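Local coordinates for protein quinoline 2-oxidoreductase large subunit (Pseudomonas putida, PDB 1T3Q) that probably hydroxylates quinoline beside its ring nitrogen, at a molybdenum centre carried by a pterin cytosine dinucleotide cofactor, at residues Leu290-Met302 / Lys364-Gly378. Residues are numbered along the deposited sequence; the frame is centred on the assembly and turned at random.
Sequences LGATHAKQQRNEM and KCPIGAYRGVGFTAG. With MCN (pterin cytosine dinucleotide), chain N; SMO (dioxosulfidomolybdenum(VI) ion), chain O.
The ammonium NZ of K296 is gripped from several sides by the turn that follows Y370. It donates to V373 O at 2.8 Å, in the carbonyl plane and on a lone pair, to R371 O at 2.9 Å from 43° above that carbonyl plane, and to T376 OG1; a weaker bond reaches Y370 O. The lysine chain bends at chi2 (-68°) and then runs straight, crossing the Y370 side chain at about a right angle with CE 3.6 Å from ring atom CD2. Three carbonyls would help keep NZ protonated, and V373 N bonds back to Y370 O, tying the loop to itself. T376 OG1 has a second partner in M746 O. A295 CB packs on Y370 CB at 3.4 Å. G368 N meets H294 O at 2.6 Å, nearly in line with the C=O, and H294 N bonds weakly to P366 O: a single beta bridge. C365 SG sits over one face of the H294 imidazole, so unusually close that the exact distance is doubtful, while I367 CD1 lies against H294 O and A295 CA. A water joins T293 OG1 to A369 O; another joins Q297 OE1, which also accepts from R195 NE, to K364 NZ, whose salt-bridge partner is D322. A377 CB presses on CG and CD of Q298, whose NE2 bonds weakly to G374 O and more strongly to E336. R371, its backbone N 3.1 Å from the molybdenum ion's sulfur S, has pterin N8' over one guanidinium face, while NH1 bonds to Q685 and NE to G742 O. The contact joins 364-378 to the loop leading into strand 298-306, and to the strand itself at Q298, N300 and M302; Y370 and R371 line the dioxosulfidomolybdenum pocket of this xanthine dehydrogenase-family molybdenum hydroxylase.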
# COMPACT_ATOMS: atom_id res chain seq x y z
N LEU B 290 10.43 -25.35 -15.88
CA LEU B 290 9.39 -26.37 -15.94
C LEU B 290 7.97 -25.93 -16.29
O LEU B 290 7.33 -26.54 -17.15
CB LEU B 290 9.31 -27.12 -14.60
CG LEU B 290 10.35 -28.18 -14.27
CD1 LEU B 290 10.28 -28.52 -12.79
CD2 LEU B 290 10.11 -29.41 -15.13
N GLY B 291 7.50 -24.88 -15.63
CA GLY B 291 6.13 -24.45 -15.84
C GLY B 291 5.77 -23.09 -16.40
O GLY B 291 4.62 -22.68 -16.27
N ALA B 292 6.72 -22.38 -16.99
CA ALA B 292 6.39 -21.10 -17.59
C ALA B 292 6.08 -21.48 -19.03
O ALA B 292 5.26 -22.36 -19.28
CB ALA B 292 7.58 -20.15 -17.52
N THR B 293 6.72 -20.82 -19.99
CA THR B 293 6.52 -21.15 -21.39
C THR B 293 7.91 -21.22 -22.00
O THR B 293 8.87 -20.72 -21.41
CB THR B 293 5.72 -20.07 -22.15
OG1 THR B 293 6.31 -18.78 -21.91
CG2 THR B 293 4.26 -20.05 -21.71
N HIS B 294 8.03 -21.89 -23.14
CA HIS B 294 9.30 -21.96 -23.85
C HIS B 294 8.95 -21.30 -25.17
O HIS B 294 7.77 -21.03 -25.43
CB HIS B 294 9.76 -23.41 -24.13
CG HIS B 294 10.00 -24.22 -22.89
ND1 HIS B 294 10.61 -23.71 -21.77
CD2 HIS B 294 9.72 -25.51 -22.62
CE1 HIS B 294 10.69 -24.65 -20.85
NE2 HIS B 294 10.16 -25.76 -21.34
N ALA B 295 9.94 -21.05 -26.00
CA ALA B 295 9.66 -20.40 -27.27
C ALA B 295 10.66 -20.74 -28.34
O ALA B 295 11.65 -21.42 -28.09
CB ALA B 295 9.63 -18.89 -27.07
N LYS B 296 10.36 -20.27 -29.56
CA LYS B 296 11.21 -20.42 -30.73
C LYS B 296 11.33 -21.78 -31.39
O LYS B 296 12.04 -21.91 -32.39
CB LYS B 296 12.63 -19.92 -30.40
CG LYS B 296 12.67 -18.55 -29.74
CD LYS B 296 12.22 -17.44 -30.70
CE LYS B 296 12.19 -16.09 -30.00
NZ LYS B 296 11.89 -14.96 -30.93
N GLN B 297 10.64 -22.79 -30.88
CA GLN B 297 10.79 -24.10 -31.50
C GLN B 297 9.94 -24.36 -32.73
O GLN B 297 8.83 -24.88 -32.64
CB GLN B 297 10.57 -25.23 -30.49
CG GLN B 297 10.90 -26.60 -31.09
CD GLN B 297 10.95 -27.73 -30.08
OE1 GLN B 297 10.19 -27.76 -29.11
NE2 GLN B 297 11.84 -28.68 -30.31
N GLN B 298 10.47 -23.99 -33.89
CA GLN B 298 9.78 -24.27 -35.13
C GLN B 298 10.77 -24.81 -36.15
O GLN B 298 11.98 -24.59 -36.05
CB GLN B 298 9.01 -23.05 -35.67
CG GLN B 298 9.73 -21.72 -35.72
CD GLN B 298 8.93 -20.64 -36.48
OE1 GLN B 298 8.73 -20.74 -37.69
NE2 GLN B 298 8.47 -19.62 -35.76
N ARG B 299 10.24 -25.56 -37.11
CA ARG B 299 11.04 -26.15 -38.16
C ARG B 299 10.58 -25.42 -39.41
O ARG B 299 9.38 -25.25 -39.62
CB ARG B 299 10.73 -27.65 -38.27
N ASN B 300 11.52 -24.95 -40.21
CA ASN B 300 11.18 -24.25 -41.44
C ASN B 300 11.90 -24.87 -42.62
O ASN B 300 13.12 -24.74 -42.76
CB ASN B 300 11.53 -22.76 -41.36
CG ASN B 300 10.63 -22.00 -40.40
OD1 ASN B 300 10.93 -21.85 -39.22
ND2 ASN B 300 9.50 -21.53 -40.91
N GLU B 301 11.15 -25.58 -43.46
CA GLU B 301 11.70 -26.20 -44.65
C GLU B 301 11.51 -25.12 -45.70
O GLU B 301 10.43 -24.96 -46.26
CB GLU B 301 10.91 -27.45 -45.01
CG GLU B 301 11.04 -28.56 -43.98
CD GLU B 301 10.09 -29.71 -44.23
OE1 GLU B 301 10.00 -30.15 -45.40
OE2 GLU B 301 9.45 -30.17 -43.26
N MET B 302 12.57 -24.36 -45.94
CA MET B 302 12.52 -23.25 -46.87
C MET B 302 13.30 -23.47 -48.16
O MET B 302 14.33 -24.13 -48.18
CB MET B 302 13.03 -21.99 -46.17
CG MET B 302 12.79 -20.70 -46.93
SD MET B 302 13.40 -19.27 -46.01
CE MET B 302 12.10 -19.04 -44.82
N LYS B 364 4.59 -31.17 -23.71
CA LYS B 364 5.63 -30.31 -23.17
C LYS B 364 4.91 -29.07 -22.67
O LYS B 364 3.71 -28.91 -22.92
CB LYS B 364 6.61 -29.91 -24.28
CG LYS B 364 7.27 -31.09 -24.97
CD LYS B 364 8.10 -30.64 -26.16
CE LYS B 364 8.69 -31.85 -26.87
NZ LYS B 364 9.56 -31.48 -28.02
N CYS B 365 5.60 -28.19 -21.96
CA CYS B 365 4.90 -27.01 -21.49
C CYS B 365 4.53 -26.21 -22.74
O CYS B 365 5.20 -26.29 -23.78
CB CYS B 365 5.77 -26.18 -20.55
SG CYS B 365 7.00 -25.22 -21.38
N PRO B 366 3.44 -25.45 -22.67
CA PRO B 366 3.04 -24.66 -23.84
C PRO B 366 4.09 -23.71 -24.37
O PRO B 366 4.87 -23.11 -23.61
CB PRO B 366 1.77 -23.93 -23.36
CG PRO B 366 1.79 -24.06 -21.87
CD PRO B 366 2.43 -25.38 -21.61
N ILE B 367 4.13 -23.59 -25.69
CA ILE B 367 5.06 -22.68 -26.34
C ILE B 367 4.45 -21.31 -26.06
O ILE B 367 3.24 -21.19 -25.90
CB ILE B 367 5.12 -22.95 -27.86
CG1 ILE B 367 6.46 -22.46 -28.42
CG2 ILE B 367 3.96 -22.29 -28.58
CD1 ILE B 367 7.65 -23.28 -27.95
N GLY B 368 5.29 -20.29 -25.98
CA GLY B 368 4.78 -18.97 -25.69
C GLY B 368 5.62 -17.87 -26.31
O GLY B 368 6.61 -18.15 -27.00
N ALA B 369 5.24 -16.63 -26.05
CA ALA B 369 5.92 -15.47 -26.59
C ALA B 369 7.25 -15.16 -25.92
O ALA B 369 7.37 -15.19 -24.70
CB ALA B 369 5.02 -14.25 -26.49
N TYR B 370 8.25 -14.88 -26.75
CA TYR B 370 9.57 -14.49 -26.29
C TYR B 370 10.11 -13.54 -27.35
O TYR B 370 10.05 -13.83 -28.55
CB TYR B 370 10.50 -15.70 -26.11
CG TYR B 370 11.95 -15.35 -25.83
CD1 TYR B 370 12.29 -14.34 -24.92
CD2 TYR B 370 12.98 -16.04 -26.46
CE1 TYR B 370 13.63 -14.03 -24.65
CE2 TYR B 370 14.32 -15.75 -26.19
CZ TYR B 370 14.64 -14.74 -25.29
OH TYR B 370 15.96 -14.45 -25.03
N ARG B 371 10.57 -12.38 -26.89
CA ARG B 371 11.14 -11.33 -27.73
C ARG B 371 11.39 -11.73 -29.18
O ARG B 371 12.29 -12.52 -29.48
CB ARG B 371 12.46 -10.86 -27.09
CG ARG B 371 12.92 -9.49 -27.52
CD ARG B 371 14.11 -9.07 -26.68
NE ARG B 371 14.41 -7.65 -26.83
CZ ARG B 371 15.21 -6.97 -26.01
NH1 ARG B 371 15.80 -7.60 -25.00
NH2 ARG B 371 15.42 -5.68 -26.20
N GLY B 372 10.59 -11.16 -30.08
CA GLY B 372 10.74 -11.45 -31.50
C GLY B 372 9.79 -12.53 -31.97
O GLY B 372 9.55 -12.69 -33.18
N VAL B 373 9.23 -13.26 -31.01
CA VAL B 373 8.30 -14.36 -31.27
C VAL B 373 8.63 -15.23 -32.48
O VAL B 373 9.79 -15.59 -32.69
CB VAL B 373 6.83 -13.84 -31.36
CG1 VAL B 373 6.42 -13.25 -30.01
CG2 VAL B 373 6.69 -12.78 -32.45
N GLY B 374 7.62 -15.56 -33.28
CA GLY B 374 7.84 -16.41 -34.44
C GLY B 374 8.59 -15.80 -35.61
O GLY B 374 8.96 -16.52 -36.54
N PHE B 375 8.83 -14.49 -35.57
CA PHE B 375 9.52 -13.82 -36.67
C PHE B 375 10.98 -14.28 -36.79
O PHE B 375 11.53 -14.35 -37.89
CB PHE B 375 9.51 -12.30 -36.46
CG PHE B 375 8.15 -11.73 -36.17
CD1 PHE B 375 7.02 -12.15 -36.89
CD2 PHE B 375 7.99 -10.74 -35.20
CE1 PHE B 375 5.78 -11.59 -36.64
CE2 PHE B 375 6.74 -10.17 -34.95
CZ PHE B 375 5.63 -10.60 -35.68
N THR B 376 11.59 -14.63 -35.67
CA THR B 376 12.99 -15.04 -35.66
C THR B 376 13.39 -16.24 -36.51
O THR B 376 14.35 -16.16 -37.27
CB THR B 376 13.47 -15.30 -34.21
OG1 THR B 376 13.19 -14.14 -33.40
CG2 THR B 376 14.97 -15.56 -34.19
N ALA B 377 12.66 -17.35 -36.40
CA ALA B 377 13.01 -18.56 -37.15
C ALA B 377 13.12 -18.33 -38.66
O ALA B 377 14.11 -18.71 -39.28
CB ALA B 377 12.01 -19.67 -36.87
N GLY B 378 12.08 -17.73 -39.24
CA GLY B 378 12.08 -17.47 -40.67
C GLY B 378 13.16 -16.49 -41.09
O GLY B 378 13.71 -16.60 -42.19
N1 MCN N . 12.09 3.64 -27.45
C2 MCN N . 12.49 4.99 -27.73
N3 MCN N . 12.17 5.41 -29.01
C4 MCN N . 11.53 4.66 -29.99
C5 MCN N . 11.15 3.28 -29.66
C6 MCN N . 11.43 2.78 -28.40
O2 MCN N . 13.08 5.65 -26.90
N4 MCN N . 11.26 5.16 -31.18
C1' MCN N . 12.40 3.15 -25.99
C2D MCN N . 11.13 3.26 -25.04
O2' MCN N . 11.55 3.59 -23.67
C3' MCN N . 10.46 1.91 -25.20
C4D MCN N . 11.60 0.93 -25.32
O4D MCN N . 12.74 1.73 -25.91
O3' MCN N . 9.62 1.63 -24.02
C5' MCN N . 11.27 -0.40 -26.05
O5' MCN N . 10.68 -0.03 -27.27
PA MCN N . 9.27 -0.51 -27.77
O1A MCN N . 8.37 0.70 -27.71
O2A MCN N . 9.56 -1.21 -29.09
O3A MCN N . 8.62 -1.73 -26.91
PB MCN N . 7.93 -1.75 -25.47
O1B MCN N . 6.52 -2.20 -25.67
O2B MCN N . 8.14 -0.45 -24.74
O3B MCN N . 8.76 -2.86 -24.67
C10 MCN N . 8.48 -4.23 -24.83
C9' MCN N . 9.59 -4.78 -25.67
C8' MCN N . 9.30 -6.29 -25.76
S8' MCN N . 7.77 -6.73 -26.57
C7' MCN N . 10.09 -7.27 -25.32
S7' MCN N . 9.72 -9.02 -25.42
C6' MCN N . 11.41 -6.87 -24.59
C7 MCN N . 11.89 -5.52 -25.05
O9' MCN N . 10.88 -4.54 -24.93
N5' MCN N . 11.12 -7.05 -23.10
C4A MCN N . 12.14 -6.34 -22.36
N8' MCN N . 13.07 -5.08 -24.23
C4B MCN N . 13.11 -5.44 -22.86
N1' MCN N . 14.09 -4.76 -22.09
C2' MCN N . 14.06 -5.03 -20.76
N2' MCN N . 14.98 -4.42 -19.99
N3' MCN N . 13.13 -5.87 -20.18
C4' MCN N . 12.10 -6.59 -20.89
O4' MCN N . 11.32 -7.31 -20.31
S SMO O . 7.72 -11.19 -26.73
MO SMO O . 7.44 -9.11 -26.29
OM2 SMO O . 6.41 -9.32 -27.68
OM1 SMO O . 6.52 -9.20 -24.88
O HOH W 1 8.14 -17.19 -22.96
O HOH W 2 11.50 -29.85 -27.25